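Local structure of tRNA (guanine(6)-N2)-methyltransferase (Thermus thermophilus, 3TMA) at residues Val231-Asp235 against Phe270-Asp274; Leu300-Leu304 against Ala326-Phe331. The protein catalyses the S-adenosyl-L-methionine-dependent N2-methylation of guanosine 6 in tRNA(Phe), with a Rossmann-fold catalytic domain joined to an N-terminal THUMP domain. One frame throughout, in Å; residues are numbered along the deposited sequence.

Contact 1 (Val231-Asp235 against Phe270-Asp274); sequences VYAGD and FPEVD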
loop_
_atom_site.group_PDB
_atom_site.type_symbol
_atom_site.label_atom_id
_atom_site.label_comp_id
_atom_site.label_asym_id
_atom_site.label_seq_id
_atom_site.Cartn_x
_atom_site.Cartn_y
_atom_site.Cartn_z
ATOM N N VAL A 231 -9.081 0.990 20.436
ATOM C CA VAL A 231 -9.538 0.845 19.031
ATOM C C VAL A 231 -10.944 0.256 19.047
ATOM O O VAL A 231 -11.179 -0.757 19.713
ATOM C CB VAL A 231 -8.643 -0.093 18.206
ATOM C CG1 VAL A 231 -9.227 -0.276 16.771
ATOM C CG2 VAL A 231 -7.237 0.491 18.119
ATOM N N TYR A 232 -11.886 0.971 18.430
ATOM C CA TYR A 232 -13.295 0.570 18.355
ATOM C C TYR A 232 -13.559 0.260 16.873
ATOM O O TYR A 232 -12.994 0.920 15.997
ATOM C CB TYR A 232 -14.189 1.769 18.791
ATOM C CG TYR A 232 -13.994 2.174 20.249
ATOM C CD1 TYR A 232 -14.769 1.602 21.258
ATOM C CD2 TYR A 232 -13.084 3.182 20.606
ATOM C CE1 TYR A 232 -14.582 1.974 22.616
ATOM C CE2 TYR A 232 -12.930 3.584 21.934
ATOM C CZ TYR A 232 -13.650 2.959 22.927
ATOM O OH TYR A 232 -13.439 3.354 24.229
ATOM N N ALA A 233 -14.399 -0.731 16.589
ATOM C CA ALA A 233 -14.604 -1.131 15.220
ATOM C C ALA A 233 -15.999 -1.678 15.121
ATOM O O ALA A 233 -16.415 -2.470 15.972
ATOM C CB ALA A 233 -13.582 -2.210 14.815
ATOM N N GLY A 234 -16.726 -1.292 14.068
ATOM C CA GLY A 234 -18.125 -1.656 14.002
ATOM C C GLY A 234 -18.518 -2.182 12.648
ATOM O O GLY A 234 -17.948 -1.778 11.614
ATOM N N ASP A 235 -19.526 -3.048 12.629
ATOM C CA ASP A 235 -20.089 -3.485 11.370
ATOM C C ASP A 235 -21.459 -4.123 11.619
ATOM O O ASP A 235 -21.741 -4.598 12.725
ATOM C CB ASP A 235 -19.150 -4.514 10.733
ATOM C CG ASP A 235 -19.385 -4.672 9.249
ATOM O OD1 ASP A 235 -20.220 -5.547 8.863
ATOM O OD2 ASP A 235 -18.712 -3.940 8.468
ATOM N N PHE A 270 -20.775 3.812 20.127
ATOM C CA PHE A 270 -19.385 4.185 20.428
ATOM C C PHE A 270 -19.293 5.482 21.202
ATOM O O PHE A 270 -20.061 6.400 20.937
ATOM C CB PHE A 270 -18.567 4.315 19.100
ATOM C CG PHE A 270 -18.520 3.019 18.305
ATOM C CD1 PHE A 270 -17.859 1.897 18.838
ATOM C CD2 PHE A 270 -19.227 2.887 17.113
ATOM C CE1 PHE A 270 -17.840 0.674 18.163
ATOM C CE2 PHE A 270 -19.183 1.670 16.379
ATOM C CZ PHE A 270 -18.488 0.552 16.928
ATOM N N PRO A 271 -18.246 5.626 22.019
ATOM C CA PRO A 271 -17.996 6.860 22.754
ATOM C C PRO A 271 -17.192 7.848 21.906
ATOM O O PRO A 271 -16.823 7.541 20.742
ATOM C CB PRO A 271 -17.166 6.378 23.950
ATOM C CG PRO A 271 -16.339 5.281 23.379
ATOM C CD PRO A 271 -17.246 4.578 22.352
ATOM N N GLU A 272 -16.884 9.011 22.474
ATOM C CA GLU A 272 -16.030 9.970 21.758
ATOM C C GLU A 272 -14.669 9.304 21.418
ATOM O O GLU A 272 -14.160 8.494 22.211
ATOM C CB GLU A 272 -15.761 11.180 22.632
ATOM C CG GLU A 272 -14.786 12.186 21.991
ATOM C CD GLU A 272 -14.550 13.394 22.888
ATOM O OE1 GLU A 272 -13.671 13.322 23.799
ATOM O OE2 GLU A 272 -15.269 14.396 22.695
ATOM N N VAL A 273 -14.085 9.678 20.284
ATOM C CA VAL A 273 -12.762 9.204 19.887
ATOM C C VAL A 273 -11.952 10.381 19.309
ATOM O O VAL A 273 -12.481 11.495 19.188
ATOM C CB VAL A 273 -12.838 8.050 18.802
ATOM C CG1 VAL A 273 -13.523 6.810 19.344
ATOM C CG2 VAL A 273 -13.490 8.546 17.527
ATOM N N ASP A 274 -10.681 10.150 18.955
ATOM C CA ASP A 274 -9.853 11.246 18.423
ATOM C C ASP A 274 -9.794 11.198 16.899
ATOM O O ASP A 274 -9.544 12.218 16.275
ATOM C CB ASP A 274 -8.432 11.164 18.971
ATOM C CG ASP A 274 -8.383 11.387 20.480
ATOM O OD1 ASP A 274 -8.690 12.523 20.892
ATOM O OD2 ASP A 274 -8.080 10.433 21.238
#
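The ring of Tyr232, on strand 231-235, is met by Pro271 in a CH-pi contact, the one CH-pi contact between the two segments. Pro271 CD lies over one face of the ring, 4.0 Å from its centroid and 22° off the normal, so it sits toward the rim and not over the middle. Its neighbour CG reaches further toward the hydroxyl, coming within 3.6 Å of Tyr232 CZ. The two side chains arrive from opposite directions, and the pyrrolidine rests over the hydroxyl-bearing end of the ring.

The remaining contacts are van der Waals. Phe270 and Tyr232 slide past each other without stacking: Phe270 CD1 touches the tyrosine at CB, at 3.7 Å. With CG of Phe270 beside its own backbone N (chi1 -60°), the ring reaches along the strand past the tyrosine. Its far corner, CZ, is 3.7 Å from Gly234 CA and 3.8 Å from Ala233 O, and both meet the ring edge-on. Gly234 has no side chain, which leaves room for the edge of the ring to approach the strand backbone. Val273 adds a smaller apolar contact, CG1 to Tyr232 CD2 at 3.9 Å, so Tyr232 meets three residues of 270-274.

Tyr232, Phe270 and Val273 all touch Leu208 of strand 207-209, which lies between strands 231-235 and 275-278 in the sheet. Arg206, just before that strand, forms salt bridges with Glu272 and Asp274. Phe270 also packs on Leu259 of strand 257-260, whereas Ala233 turns to the other side and touches Ala218 of helix 216-225. The loop therefore crosses one face of the Rossmann-fold sheet on its way into strand 275-278, with that helix against the other.

Contact 2 (Leu300-Leu304 against Ala326-Phe331); sequences LRGAL and ALPPGF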
loop_
_atom_site.group_PDB
_atom_site.type_symbol
_atom_site.label_atom_id
_atom_site.label_comp_id
_atom_site.label_asym_id
_atom_site.label_seq_id
_atom_site.Cartn_x
_atom_site.Cartn_y
_atom_site.Cartn_z
ATOM N N LEU A 300 -21.771 10.982 8.569
ATOM C CA LEU A 300 -20.883 12.130 8.842
ATOM C C LEU A 300 -21.362 12.905 10.062
ATOM O O LEU A 300 -20.568 13.502 10.769
ATOM C CB LEU A 300 -20.786 13.070 7.650
ATOM C CG LEU A 300 -20.030 12.447 6.472
ATOM C CD1 LEU A 300 -20.328 13.222 5.180
ATOM C CD2 LEU A 300 -18.512 12.344 6.779
ATOM N N ARG A 301 -22.673 12.968 10.263
ATOM C CA ARG A 301 -23.179 13.652 11.447
ATOM C C ARG A 301 -22.871 12.909 12.745
ATOM O O ARG A 301 -22.544 13.532 13.762
ATOM C CB ARG A 301 -24.663 14.040 11.295
ATOM C CG ARG A 301 -24.786 15.324 10.435
ATOM C CD ARG A 301 -26.120 15.423 9.687
ATOM N NE ARG A 301 -26.024 16.551 8.762
ATOM C CZ ARG A 301 -25.348 16.514 7.613
ATOM N NH1 ARG A 301 -24.717 15.386 7.223
ATOM N NH2 ARG A 301 -25.256 17.616 6.892
ATOM N N GLY A 302 -22.978 11.586 12.711
ATOM C CA GLY A 302 -22.561 10.772 13.855
ATOM C C GLY A 302 -21.067 10.956 14.113
ATOM O O GLY A 302 -20.621 11.015 15.284
ATOM N N ALA A 303 -20.273 11.028 13.039
ATOM C CA ALA A 303 -18.816 11.140 13.218
ATOM C C ALA A 303 -18.495 12.458 13.903
ATOM O O ALA A 303 -17.701 12.494 14.839
ATOM C CB ALA A 303 -18.071 11.068 11.869
ATOM N N LEU A 304 -19.138 13.535 13.464
ATOM C CA LEU A 304 -18.916 14.861 14.049
ATOM C C LEU A 304 -19.263 14.871 15.533
ATOM O O LEU A 304 -18.597 15.541 16.341
ATOM C CB LEU A 304 -19.786 15.915 13.322
ATOM C CG LEU A 304 -19.560 17.364 13.744
ATOM C CD1 LEU A 304 -18.240 17.854 13.200
ATOM C CD2 LEU A 304 -20.697 18.257 13.222
ATOM N N ALA A 326 -22.862 16.039 1.324
ATOM C CA ALA A 326 -23.356 15.557 2.608
ATOM C C ALA A 326 -22.614 16.073 3.845
ATOM O O ALA A 326 -22.991 15.736 4.967
ATOM C CB ALA A 326 -23.364 14.009 2.606
ATOM N N LEU A 327 -21.483 16.757 3.653
ATOM C CA LEU A 327 -20.655 17.212 4.780
ATOM C C LEU A 327 -21.407 18.183 5.666
ATOM O O LEU A 327 -21.929 19.182 5.154
ATOM C CB LEU A 327 -19.421 17.941 4.275
ATOM C CG LEU A 327 -18.181 17.157 3.882
ATOM C CD1 LEU A 327 -17.077 18.096 3.365
ATOM C CD2 LEU A 327 -17.669 16.368 5.106
ATOM N N PRO A 328 -21.434 17.941 6.999
ATOM C CA PRO A 328 -21.997 19.016 7.798
ATOM C C PRO A 328 -21.009 20.172 7.943
ATOM O O PRO A 328 -19.788 19.969 7.813
ATOM C CB PRO A 328 -22.300 18.347 9.152
ATOM C CG PRO A 328 -21.358 17.161 9.219
ATOM C CD PRO A 328 -21.232 16.694 7.777
ATOM N N PRO A 329 -21.520 21.381 8.215
ATOM C CA PRO A 329 -20.645 22.566 8.245
ATOM C C PRO A 329 -19.704 22.642 9.482
ATOM O O PRO A 329 -18.757 23.443 9.492
ATOM C CB PRO A 329 -21.642 23.744 8.208
ATOM C CG PRO A 329 -22.961 23.164 8.657
ATOM C CD PRO A 329 -22.952 21.747 8.138
ATOM N N GLY A 330 -19.933 21.814 10.495
ATOM C CA GLY A 330 -18.976 21.715 11.602
ATOM C C GLY A 330 -17.602 21.104 11.246
ATOM O O GLY A 330 -16.696 21.128 12.071
ATOM N N PHE A 331 -17.483 20.488 10.071
ATOM C CA PHE A 331 -16.204 19.962 9.568
ATOM C C PHE A 331 -15.492 20.964 8.659
ATOM O O PHE A 331 -16.136 21.636 7.847
ATOM C CB PHE A 331 -16.454 18.656 8.765
ATOM C CG PHE A 331 -16.550 17.414 9.619
ATOM C CD1 PHE A 331 -15.508 17.066 10.481
ATOM C CD2 PHE A 331 -17.631 16.548 9.493
ATOM C CE1 PHE A 331 -15.557 15.870 11.217
ATOM C CE2 PHE A 331 -17.699 15.375 10.228
ATOM C CZ PHE A 331 -16.665 15.034 11.106
HETATM O O HOH W 1 -24.530 18.735 4.099
#
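Leu300, Arg301 and Leu304 of helix 290-305 lie beside a chain that runs in the same sense, their CA atoms lying 6.5, 6.6 and 7.3 Å from those of Leu327, Pro328 and Gly330. Arg301 makes the direct polar link: NH1 donates to Ala326 O at 2.9 Å, nearly straight at 164°, with the oxygen close to the guanidinium plane. NH2 donates to a water that in turn donates to Leu327 O, so the group is linked to two successive carbonyls, one directly and one through the water. Pro328 CB lies over the centre of one guanidinium face, and Trp297 adds a cation-pi contact and takes a second NH1 hydrogen bond on its O.

Downstream, Pro328 to Phe331 form a type I beta turn. It carries the chain from helix 320-326 into strand 331-338, the outermost strand on this side of the methyltransferase sheet, where the strand order 3-2-1-4-5-7-6 is that of Rossmann-fold methyltransferases. Leu304 CD1 makes a CH-pi contact over the middle of the Phe331 ring face, 3.7 Å from the centroid and only 3° off the normal, reached with CG anti to the backbone N (chi1 -175°). At the same ring's edge is Leu300 O, 3.5 Å from CE2, while Leu300 CB packs on Pro328 CD at 3.7 Å.

How the contacts relate
Contact 1 closes before contact 2 opens along the chain, and both belong to the catalytic domain, with centres 16 Å apart. Their nearest atoms remain about 6 Å from each other, so the two do not touch. Contact 1 involves strand 231-235 in the half of the sheet that ends at 257-260; contact 2 lies toward the opposite margin, where the loop enters strand 331-338. Of the distances to residues assigned by similarity to S-adenosyl-L-methionine binding, the shorter ones belong to contact 1: Ala233 is about 6 Å from Gly215, and Phe270 about 7 Å from Ala263, measured between side chains. In contact 2, the side chain of Ala303 is about 9 Å from that of Ala263, and Leu300 about 12 Å from Asn279.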